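Local coordinates for N-terminal acetyltransferase-like protein (Chaetomium thermophilum, PDB 5NNP) that probably serves as the auxiliary, TPR-repeat subunit of an N-terminal acetyltransferase complex, scaffolding the subunit that transfers the acetyl group, at residues R206-Q209 with H210-D214; M225-R228 with A229-S233; F680-Y683 with I684-K688; K704-P707 with K708-E711. All blocks are in the same frame, centred on the assembly; numbering follows the deposited sequence.

Interaction 1 of 4, residues R206-Q209 with H210-D214; sequences RALQ and HLETD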
loop_
_atom_site.group_PDB
_atom_site.type_symbol
_atom_site.label_atom_id
_atom_site.label_comp_id
_atom_site.label_asym_id
_atom_site.label_seq_id
_atom_site.Cartn_x
_atom_site.Cartn_y
_atom_site.Cartn_z
ATOM N N ARG A 206 4.682 11.820 29.992
ATOM C CA ARG A 206 5.184 10.567 30.524
ATOM C C ARG A 206 5.967 9.786 29.483
ATOM O O ARG A 206 6.947 9.110 29.809
ATOM C CB ARG A 206 4.032 9.721 31.047
ATOM C CG ARG A 206 4.442 8.730 32.105
ATOM C CD ARG A 206 3.230 8.063 32.676
ATOM N NE ARG A 206 3.025 6.723 32.135
ATOM C CZ ARG A 206 1.924 6.338 31.504
ATOM N NH1 ARG A 206 0.921 7.192 31.315
ATOM N NH2 ARG A 206 1.823 5.097 31.073
ATOM N N ALA A 207 5.530 9.875 28.233
ATOM C CA ALA A 207 6.186 9.165 27.148
ATOM C C ALA A 207 7.612 9.676 26.922
ATOM O O ALA A 207 8.516 8.892 26.600
ATOM C CB ALA A 207 5.361 9.277 25.865
ATOM N N LEU A 208 7.816 10.980 27.075
ATOM C CA LEU A 208 9.152 11.547 26.926
ATOM C C LEU A 208 10.047 11.058 28.062
ATOM O O LEU A 208 11.193 10.652 27.862
ATOM C CB LEU A 208 9.107 13.077 26.909
ATOM C CG LEU A 208 10.474 13.737 26.684
ATOM C CD1 LEU A 208 11.120 13.200 25.416
ATOM C CD2 LEU A 208 10.358 15.239 26.624
ATOM N N GLN A 209 9.494 11.104 29.262
ATOM C CA GLN A 209 10.133 10.562 30.445
ATOM C C GLN A 209 10.529 9.092 30.244
ATOM O O GLN A 209 11.651 8.691 30.570
ATOM C CB GLN A 209 9.194 10.727 31.641
ATOM C CG GLN A 209 9.555 9.918 32.877
ATOM C CD GLN A 209 8.441 9.926 33.927
ATOM O OE1 GLN A 209 7.641 10.864 33.999
ATOM N NE2 GLN A 209 8.385 8.875 34.742
ATOM N N HIS A 210 9.613 8.296 29.695
ATOM C CA HIS A 210 9.872 6.873 29.488
ATOM C C HIS A 210 10.868 6.667 28.359
ATOM O O HIS A 210 11.655 5.723 28.376
ATOM C CB HIS A 210 8.570 6.120 29.194
ATOM C CG HIS A 210 8.770 4.687 28.808
ATOM N ND1 HIS A 210 8.726 4.251 27.497
ATOM C CD2 HIS A 210 9.004 3.586 29.561
ATOM C CE1 HIS A 210 8.925 2.946 27.461
ATOM N NE2 HIS A 210 9.095 2.518 28.702
ATOM N N LEU A 211 10.824 7.562 27.378
ATOM C CA LEU A 211 11.743 7.503 26.254
ATOM C C LEU A 211 13.159 7.656 26.735
ATOM O O LEU A 211 13.998 6.799 26.485
ATOM C CB LEU A 211 11.446 8.589 25.234
ATOM C CG LEU A 211 12.191 8.367 23.919
ATOM C CD1 LEU A 211 11.592 7.157 23.163
ATOM C CD2 LEU A 211 12.186 9.632 23.052
ATOM N N GLU A 212 13.404 8.759 27.434
ATOM C CA GLU A 212 14.730 9.101 27.942
ATOM C C GLU A 212 15.240 8.135 29.016
ATOM O O GLU A 212 16.442 7.868 29.104
ATOM C CB GLU A 212 14.713 10.525 28.495
ATOM C CG GLU A 212 14.294 11.559 27.471
ATOM C CD GLU A 212 15.276 11.676 26.319
ATOM O OE1 GLU A 212 16.397 11.136 26.418
ATOM O OE2 GLU A 212 14.928 12.315 25.311
ATOM N N THR A 213 14.330 7.602 29.822
ATOM C CA THR A 213 14.731 6.703 30.886
ATOM C C THR A 213 14.947 5.248 30.446
ATOM O O THR A 213 15.951 4.640 30.798
ATOM C CB THR A 213 13.707 6.717 32.017
ATOM O OG1 THR A 213 13.616 8.042 32.544
ATOM C CG2 THR A 213 14.140 5.789 33.130
ATOM N N ASP A 214 14.021 4.682 29.685
ATOM C CA ASP A 214 14.093 3.253 29.400
ATOM C C ASP A 214 14.488 2.953 27.968
ATOM O O ASP A 214 14.942 1.849 27.669
ATOM C CB ASP A 214 12.747 2.578 29.700
ATOM C CG ASP A 214 12.452 2.471 31.198
ATOM O OD1 ASP A 214 13.234 2.999 32.024
ATOM O OD2 ASP A 214 11.413 1.864 31.547
#
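Gln-209 O is gripped twice by the residue one turn further along the helix: Thr-213 N donates to Gln-209 O at 3.0 Å and Thr-213 OG1 donates to Gln-209 O at 2.9 Å. The two donors come from opposite faces of the carbonyl plane. With OG1 beside its own backbone N (chi1 -60°), the threonine hydroxyl folds back along the helix, the familiar way in which a threonine shares the i-4 carbonyl with its own amide. The turn itself is regular alpha-helix, as the bond from His-210 N to Arg-206 O at 2.8 Å and the almost straight one from Glu-212 N to Leu-208 O (176°) attest.

On another side of the helix Leu-208 and Glu-212 run side by side. The glutamate is bent at chi2 (-65°), which brings its carboxylate back along the leucine: Leu-208 CD1 lies 3.9 Å from Glu-212 OE2. Leu-208 also approaches Leu-211, CD1 to CD2 at 4.4 Å, a looser apolar contact.

Helix 204-214 is wedged between two others, in a helical array consistent with the TPR-clan family. Toward helix 185-200, Asn-195 ND2 bonds both Ala-207 O and His-210 ND1. Arg-206 forms salt bridges with Glu-166 of helix 162-175 and with Asp-203, just before its own helix. Toward helix 221-234, Leu-208 packs on Tyr-231 and Leu-232, and the carboxylate of Glu-212 pairs with Arg-228.

Interaction 2 of 4, residues M225-R228 with A229-S233; sequences MELR and ASYLS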
loop_
_atom_site.group_PDB
_atom_site.type_symbol
_atom_site.label_atom_id
_atom_site.label_comp_id
_atom_site.label_asym_id
_atom_site.label_seq_id
_atom_site.Cartn_x
_atom_site.Cartn_y
_atom_site.Cartn_z
ATOM N N MET A 225 14.897 9.023 17.818
ATOM C CA MET A 225 15.180 10.409 17.482
ATOM C C MET A 225 13.929 11.166 17.065
ATOM O O MET A 225 13.784 12.343 17.393
ATOM C CB MET A 225 16.230 10.480 16.380
ATOM C CG MET A 225 17.602 10.065 16.849
ATOM S SD MET A 225 18.813 10.161 15.525
ATOM C CE MET A 225 20.189 9.337 16.356
ATOM N N GLU A 226 13.032 10.494 16.347
ATOM C CA GLU A 226 11.812 11.150 15.890
ATOM C C GLU A 226 10.796 11.319 17.022
ATOM O O GLU A 226 10.159 12.371 17.131
ATOM C CB GLU A 226 11.202 10.385 14.717
ATOM C CG GLU A 226 11.904 10.672 13.391
ATOM C CD GLU A 226 11.136 10.173 12.191
ATOM O OE1 GLU A 226 10.283 9.275 12.369
ATOM O OE2 GLU A 226 11.389 10.674 11.068
ATOM N N LEU A 227 10.667 10.299 17.871
ATOM C CA LEU A 227 9.816 10.399 19.056
ATOM C C LEU A 227 10.295 11.526 19.982
ATOM O O LEU A 227 9.490 12.323 20.478
ATOM C CB LEU A 227 9.773 9.065 19.810
ATOM C CG LEU A 227 9.059 7.914 19.098
ATOM C CD1 LEU A 227 9.247 6.623 19.863
ATOM C CD2 LEU A 227 7.589 8.202 18.951
ATOM N N ARG A 228 11.604 11.610 20.198
ATOM C CA ARG A 228 12.131 12.662 21.060
ATOM C C ARG A 228 11.752 14.055 20.529
ATOM O O ARG A 228 11.293 14.908 21.288
ATOM C CB ARG A 228 13.654 12.532 21.218
ATOM C CG ARG A 228 14.308 13.679 21.992
ATOM C CD ARG A 228 15.569 13.250 22.753
ATOM N NE ARG A 228 16.559 12.628 21.887
ATOM C CZ ARG A 228 17.141 11.459 22.134
ATOM N NH1 ARG A 228 16.845 10.794 23.237
ATOM N NH2 ARG A 228 18.021 10.957 21.271
ATOM N N ALA A 229 11.916 14.284 19.229
ATOM C CA ALA A 229 11.636 15.609 18.678
ATOM C C ALA A 229 10.151 15.914 18.731
ATOM O O ALA A 229 9.744 17.005 19.129
ATOM C CB ALA A 229 12.146 15.725 17.242
ATOM N N SER A 230 9.349 14.938 18.331
ATOM C CA SER A 230 7.905 15.069 18.356
ATOM C C SER A 230 7.377 15.453 19.744
ATOM O O SER A 230 6.549 16.357 19.870
ATOM C CB SER A 230 7.256 13.770 17.886
ATOM O OG SER A 230 5.850 13.885 17.901
ATOM N N TYR A 231 7.863 14.781 20.782
ATOM C CA TYR A 231 7.382 15.026 22.143
ATOM C C TYR A 231 7.828 16.382 22.658
ATOM O O TYR A 231 7.042 17.125 23.262
ATOM C CB TYR A 231 7.890 13.956 23.103
ATOM C CG TYR A 231 7.396 12.558 22.848
ATOM C CD1 TYR A 231 6.186 12.329 22.213
ATOM C CD2 TYR A 231 8.138 11.459 23.268
ATOM C CE1 TYR A 231 5.731 11.045 22.000
ATOM C CE2 TYR A 231 7.692 10.172 23.057
ATOM C CZ TYR A 231 6.487 9.968 22.425
ATOM O OH TYR A 231 6.045 8.681 22.217
ATOM N N LEU A 232 9.107 16.689 22.461
ATOM C CA LEU A 232 9.626 17.978 22.894
ATOM C C LEU A 232 8.838 19.113 22.251
ATOM O O LEU A 232 8.498 20.089 22.920
ATOM C CB LEU A 232 11.109 18.120 22.556
ATOM C CG LEU A 232 12.107 17.314 23.383
ATOM C CD1 LEU A 232 13.517 17.514 22.848
ATOM C CD2 LEU A 232 12.040 17.686 24.861
ATOM N N SER A 233 8.529 18.981 20.960
ATOM C CA SER A 233 7.827 20.056 20.263
ATOM C C SER A 233 6.419 20.221 20.827
ATOM O O SER A 233 5.997 21.339 21.114
ATOM C CB SER A 233 7.785 19.821 18.752
ATOM O OG SER A 233 7.211 18.574 18.425
#
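Within helix 221-234, in a helical array consistent with the TPR-clan family of this protein, Tyr-231 lies back over Leu-227 across one turn. Tyr-231 N donates to Leu-227 O at 3.0 Å, and the same carbonyl oxygen sits over one face of the Tyr-231 ring, 3.1 Å above its plane and offset toward the rim. This follows from the first torsion of the tyrosine: CG stands beside the backbone N, opposite the carbonyl carbon (chi1 -64°), which sends the ring back along the helix.

The two side chains then run alongside each other. Leu-227 CB meets the ring at Tyr-231 CE2 (4.0 Å), and Leu-227 CD2 reaches its far end, 3.6 Å from Tyr-231 OH. That oxygen is hydrogen-bonded to Asn-195 OD1, which holds the hydroxyl end of the ring. A valine in place of Tyr-231 would probably leave Asn-195 OD1 without this partner and open a gap beside Leu-227 CD2.

One residue along, Arg-228 and Leu-232 repeat the parallel arrangement, with Arg-228 CG 4.0 Å from Leu-232 CD1 and the backbone bond from Leu-232 N to Arg-228 O measuring 3.1 Å.

The helix is enclosed on several sides: Tyr-231 also touches Ile-204 of helix 204-214 and Ala-199 of helix 185-200, while Met-225 and Glu-226 pack on Leu-248 of helix 238-251.

Interaction 3 of 4, residues F680-Y683 with I684-K688; sequences FEVY and IRKKK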
loop_
_atom_site.group_PDB
_atom_site.type_symbol
_atom_site.label_atom_id
_atom_site.label_comp_id
_atom_site.label_asym_id
_atom_site.label_seq_id
_atom_site.Cartn_x
_atom_site.Cartn_y
_atom_site.Cartn_z
ATOM N N PHE A 680 -25.999 6.601 -6.443
ATOM C CA PHE A 680 -27.351 7.087 -6.645
ATOM C C PHE A 680 -28.004 6.424 -7.861
ATOM O O PHE A 680 -29.123 5.904 -7.776
ATOM C CB PHE A 680 -27.358 8.600 -6.812
ATOM C CG PHE A 680 -28.733 9.168 -6.999
ATOM C CD1 PHE A 680 -29.314 9.204 -8.256
ATOM C CD2 PHE A 680 -29.453 9.648 -5.921
ATOM C CE1 PHE A 680 -30.582 9.710 -8.436
ATOM C CE2 PHE A 680 -30.718 10.158 -6.097
ATOM C CZ PHE A 680 -31.285 10.190 -7.356
ATOM N N GLU A 681 -27.290 6.429 -8.982
ATOM C CA GLU A 681 -27.769 5.793 -10.206
ATOM C C GLU A 681 -28.122 4.310 -10.019
ATOM O O GLU A 681 -29.124 3.838 -10.565
ATOM C CB GLU A 681 -26.725 5.943 -11.314
ATOM C CG GLU A 681 -26.348 7.376 -11.600
ATOM C CD GLU A 681 -27.519 8.196 -12.076
ATOM O OE1 GLU A 681 -28.511 7.601 -12.545
ATOM O OE2 GLU A 681 -27.446 9.438 -11.980
ATOM N N VAL A 682 -27.307 3.583 -9.250
ATOM C CA VAL A 682 -27.559 2.166 -8.959
ATOM C C VAL A 682 -28.804 1.934 -8.106
ATOM O O VAL A 682 -29.598 1.038 -8.403
ATOM C CB VAL A 682 -26.372 1.510 -8.233
ATOM C CG1 VAL A 682 -26.769 0.143 -7.670
ATOM C CG2 VAL A 682 -25.168 1.395 -9.161
ATOM N N TYR A 683 -28.985 2.740 -7.061
ATOM C CA TYR A 683 -30.102 2.542 -6.131
ATOM C C TYR A 683 -31.485 2.965 -6.644
ATOM O O TYR A 683 -32.483 2.326 -6.298
ATOM C CB TYR A 683 -29.821 3.264 -4.816
ATOM C CG TYR A 683 -28.752 2.590 -3.991
ATOM C CD1 TYR A 683 -28.776 1.222 -3.777
ATOM C CD2 TYR A 683 -27.712 3.320 -3.439
ATOM C CE1 TYR A 683 -27.803 0.601 -3.023
ATOM C CE2 TYR A 683 -26.737 2.709 -2.687
ATOM C CZ TYR A 683 -26.786 1.348 -2.483
ATOM O OH TYR A 683 -25.815 0.735 -1.733
ATOM N N ILE A 684 -31.579 4.025 -7.446
ATOM C CA ILE A 684 -32.898 4.367 -7.994
ATOM C C ILE A 684 -33.393 3.242 -8.895
ATOM O O ILE A 684 -34.584 2.912 -8.901
ATOM C CB ILE A 684 -32.907 5.683 -8.795
ATOM C CG1 ILE A 684 -31.680 5.772 -9.690
ATOM C CG2 ILE A 684 -32.968 6.875 -7.864
ATOM C CD1 ILE A 684 -31.498 7.123 -10.303
ATOM N N ARG A 685 -32.463 2.646 -9.639
ATOM C CA ARG A 685 -32.771 1.542 -10.540
ATOM C C ARG A 685 -33.162 0.293 -9.751
ATOM O O ARG A 685 -34.019 -0.488 -10.171
ATOM C CB ARG A 685 -31.575 1.259 -11.455
ATOM C CG ARG A 685 -31.333 2.347 -12.503
ATOM C CD ARG A 685 -30.064 2.085 -13.282
ATOM N NE ARG A 685 -29.813 3.051 -14.355
ATOM C CZ ARG A 685 -29.527 4.339 -14.168
ATOM N NH1 ARG A 685 -29.484 4.851 -12.943
ATOM N NH2 ARG A 685 -29.298 5.126 -15.215
ATOM N N LYS A 686 -32.531 0.130 -8.595
ATOM C CA LYS A 686 -32.789 -0.988 -7.699
ATOM C C LYS A 686 -34.091 -0.784 -6.927
ATOM O O LYS A 686 -34.508 -1.660 -6.168
ATOM C CB LYS A 686 -31.618 -1.156 -6.727
ATOM C CG LYS A 686 -30.868 -2.472 -6.839
ATOM C CD LYS A 686 -29.774 -2.576 -5.770
ATOM C CE LYS A 686 -29.616 -4.018 -5.307
ATOM N NZ LYS A 686 -28.692 -4.151 -4.149
ATOM N N LYS A 687 -34.708 0.382 -7.115
ATOM C CA LYS A 687 -35.938 0.780 -6.421
ATOM C C LYS A 687 -35.742 0.963 -4.911
ATOM O O LYS A 687 -36.705 0.924 -4.138
ATOM C CB LYS A 687 -37.056 -0.241 -6.665
ATOM C CG LYS A 687 -37.345 -0.528 -8.126
ATOM C CD LYS A 687 -37.686 0.737 -8.878
ATOM C CE LYS A 687 -38.139 0.412 -10.293
ATOM N NZ LYS A 687 -39.266 -0.563 -10.289
ATOM N N LYS A 688 -34.498 1.165 -4.500
ATOM C CA LYS A 688 -34.177 1.385 -3.098
ATOM C C LYS A 688 -33.938 2.869 -2.862
ATOM O O LYS A 688 -32.804 3.324 -2.776
ATOM C CB LYS A 688 -32.956 0.560 -2.682
ATOM C CG LYS A 688 -33.167 -0.951 -2.768
ATOM C CD LYS A 688 -34.306 -1.422 -1.848
ATOM C CE LYS A 688 -34.657 -2.904 -2.053
ATOM N NZ LYS A 688 -33.527 -3.838 -1.762
#
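Tyr-683 O accepts a bond from Lys-688 N at 2.9 Å, part of the Schellman motif that finishes helix 673-685; Lys-687 provides the positive phi (66°), and a weaker bond runs from Lys-687 N to Ile-684 O. Just before this exit the packing is close. Ile-684 lies against the Phe-680 ring, with CG2 4.1 Å from the ring centroid and 30° off the ring normal, while Ile-684 CD1 comes near Phe-680 CE1 at an oblique angle. Both side chains also touch Leu-716 of helix 707-723, and Tyr-683 packs on Met-659 of helix 654-668 and Leu-691 of helix 689-702.

The other side is looser. Lys-687 turns away from the helix and is exposed, whereas the amines of Lys-686 and Lys-688 converge on Glu-19 of a neighbouring chain, forming salt bridges between subunits.

On the flank facing helix 554-572, Arg-685 reaches back over the turn in an extended chain to Glu-681, with Asp-572 bridging its NE and Gln-712 bonded to the other glutamate oxygen. Arg-685 NH1 donates to Glu-681 O at 2.6 Å and, close to the guanidinium plane, to the anti lone pair of Glu-681 OE1 at 2.9 Å. A leucine in place of Arg-685 would probably leave Asp-572 without its mate and Glu-681 O and OE1 without the guanidinium donor. The Glu-681 carboxylate and Arg-685 guanidinium planes stand 70° apart.

Interaction 4 of 4, residues K704-P707 with K708-E711; sequences KNHP and KVLE. Unlike the reference sequence in segment 708-711: Lys-708 (reference Asn).
The imidazole of His-706 is met at its edge: Lys-708 N donates to His-706 ND1 at 2.8 Å and lies only 5° out of the ring plane. To accept in this way ND1 cannot carry a proton, so a neutral ring would probably hold it on NE2. Lys-708 CB draws up beside CE1, and the Val-709 side chain crosses the histidine side chain at about a right angle, with Val-709 CG2 3.7 Å from His-706 CB. The histidine reaches its partner because CG is turned away from the backbone N, beside the carbonyl carbon (chi1 -173°), bringing ND1 over the first turn of helix 707-723.

The carbonyl of the same residue also accepts: Leu-710 N donates to His-706 O at 3.1 Å. Leu-710 spreads its methyls over the preceding loop, CD2 at 3.7 Å from Lys-704 O and CD1 at 3.7 Å from Asn-705 O. Next along the backbone, Glu-711 N bonds Pro-707 O at 3.1 Å. Lys-708, where the reference sequence has asparagine, forms a salt bridge from its NZ to Glu-711 OE1 (2.7 Å).

His-706 and Lys-708 also touch Ile-677 of helix 673-685. A non-helical residue whose side chain accepts from the amide two positions on, followed by a proline in the first turn, is a typical helix N-cap.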
loop_
_atom_site.group_PDB
_atom_site.type_symbol
_atom_site.label_atom_id
_atom_site.label_comp_id
_atom_site.label_asym_id
_atom_site.label_seq_id
_atom_site.Cartn_x
_atom_site.Cartn_y
_atom_site.Cartn_z
ATOM N N LYS A 704 -22.445 21.040 -3.116
ATOM C CA LYS A 704 -23.833 21.490 -3.211
ATOM C C LYS A 704 -24.281 21.740 -4.651
ATOM O O LYS A 704 -25.341 21.275 -5.056
ATOM C CB LYS A 704 -24.033 22.763 -2.378
ATOM C CG LYS A 704 -25.418 23.384 -2.497
ATOM C CD LYS A 704 -25.581 24.585 -1.568
ATOM C CE LYS A 704 -26.957 25.253 -1.714
ATOM N NZ LYS A 704 -27.068 26.145 -2.912
ATOM N N ASN A 705 -23.468 22.447 -5.431
ATOM C CA ASN A 705 -23.896 22.870 -6.767
ATOM C C ASN A 705 -23.317 22.056 -7.920
ATOM O O ASN A 705 -23.370 22.482 -9.070
ATOM C CB ASN A 705 -23.559 24.345 -6.978
ATOM C CG ASN A 705 -24.161 25.232 -5.915
ATOM O OD1 ASN A 705 -23.474 25.654 -4.986
ATOM N ND2 ASN A 705 -25.456 25.515 -6.037
ATOM N N HIS A 706 -22.768 20.890 -7.616
ATOM C CA HIS A 706 -22.360 19.955 -8.656
ATOM C C HIS A 706 -23.532 19.647 -9.584
ATOM O O HIS A 706 -24.621 19.311 -9.122
ATOM C CB HIS A 706 -21.831 18.672 -8.024
ATOM C CG HIS A 706 -21.238 17.704 -9.003
ATOM N ND1 HIS A 706 -21.961 17.149 -10.038
ATOM C CD2 HIS A 706 -19.995 17.174 -9.082
ATOM C CE1 HIS A 706 -21.185 16.320 -10.716
ATOM N NE2 HIS A 706 -19.989 16.318 -10.155
ATOM N N PRO A 707 -23.309 19.763 -10.902
ATOM C CA PRO A 707 -24.386 19.629 -11.894
ATOM C C PRO A 707 -25.119 18.293 -11.795
ATOM O O PRO A 707 -26.334 18.252 -11.980
ATOM C CB PRO A 707 -23.647 19.744 -13.232
ATOM C CG PRO A 707 -22.381 20.469 -12.903
ATOM C CD PRO A 707 -22.002 20.016 -11.530
ATOM N N LYS A 708 -24.389 17.220 -11.500
ATOM C CA LYS A 708 -24.990 15.893 -11.424
ATOM C C LYS A 708 -25.868 15.748 -10.183
ATOM O O LYS A 708 -26.949 15.162 -10.257
ATOM C CB LYS A 708 -23.911 14.803 -11.438
ATOM C CG LYS A 708 -23.928 13.898 -12.674
ATOM C CD LYS A 708 -25.273 13.187 -12.846
ATOM C CE LYS A 708 -25.262 12.240 -14.041
ATOM N NZ LYS A 708 -26.636 11.798 -14.435
ATOM N N VAL A 709 -25.410 16.273 -9.046
ATOM C CA VAL A 709 -26.179 16.127 -7.809
ATOM C C VAL A 709 -27.462 16.945 -7.921
ATOM O O VAL A 709 -28.472 16.621 -7.304
ATOM C CB VAL A 709 -25.377 16.557 -6.541
ATOM C CG1 VAL A 709 -24.022 15.845 -6.478
ATOM C CG2 VAL A 709 -25.181 18.048 -6.507
ATOM N N LEU A 710 -27.419 17.998 -8.729
ATOM C CA LEU A 710 -28.595 18.834 -8.951
ATOM C C LEU A 710 -29.600 18.101 -9.822
ATOM O O LEU A 710 -30.809 18.125 -9.567
ATOM C CB LEU A 710 -28.196 20.156 -9.599
ATOM C CG LEU A 710 -27.389 21.078 -8.689
ATOM C CD1 LEU A 710 -27.002 22.362 -9.417
ATOM C CD2 LEU A 710 -28.182 21.374 -7.411
ATOM N N GLU A 711 -29.075 17.445 -10.851
ATOM C CA GLU A 711 -29.868 16.630 -11.760
ATOM C C GLU A 711 -30.523 15.445 -11.044
ATOM O O GLU A 711 -31.732 15.224 -11.161
ATOM C CB GLU A 711 -28.988 16.134 -12.903
ATOM C CG GLU A 711 -29.746 15.567 -14.077
ATOM C CD GLU A 711 -28.823 14.968 -15.108
ATOM O OE1 GLU A 711 -28.045 14.046 -14.751
ATOM O OE2 GLU A 711 -28.868 15.432 -16.272
#

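In the fold
The contacts form two pairs. Interactions 1 and 2 lie on the consecutive helices 204-214 and 221-234, with centres about 11 Å apart, and are joined by a salt bridge from Glu-212 OE2 to Arg-228 NH1 (3.2 Å) and by packing of Leu-208 CD2 on Leu-232 CD2 (3.5 Å). A bound glycerol, probably from crystallisation, lies beside Arg-206, and one likewise lies beside Glu-226. Interactions 3 and 4 sit near the C-terminal end, centres about 17 Å apart, linked by a long, weak ion pair between Glu-681 OE2 and Lys-708 NZ (3.5 Å). Interactions 2 and 3 occupy opposite sides of the chain's centre, their own centres about 51 Å apart; of the four, only interaction 3 meets another protein chain.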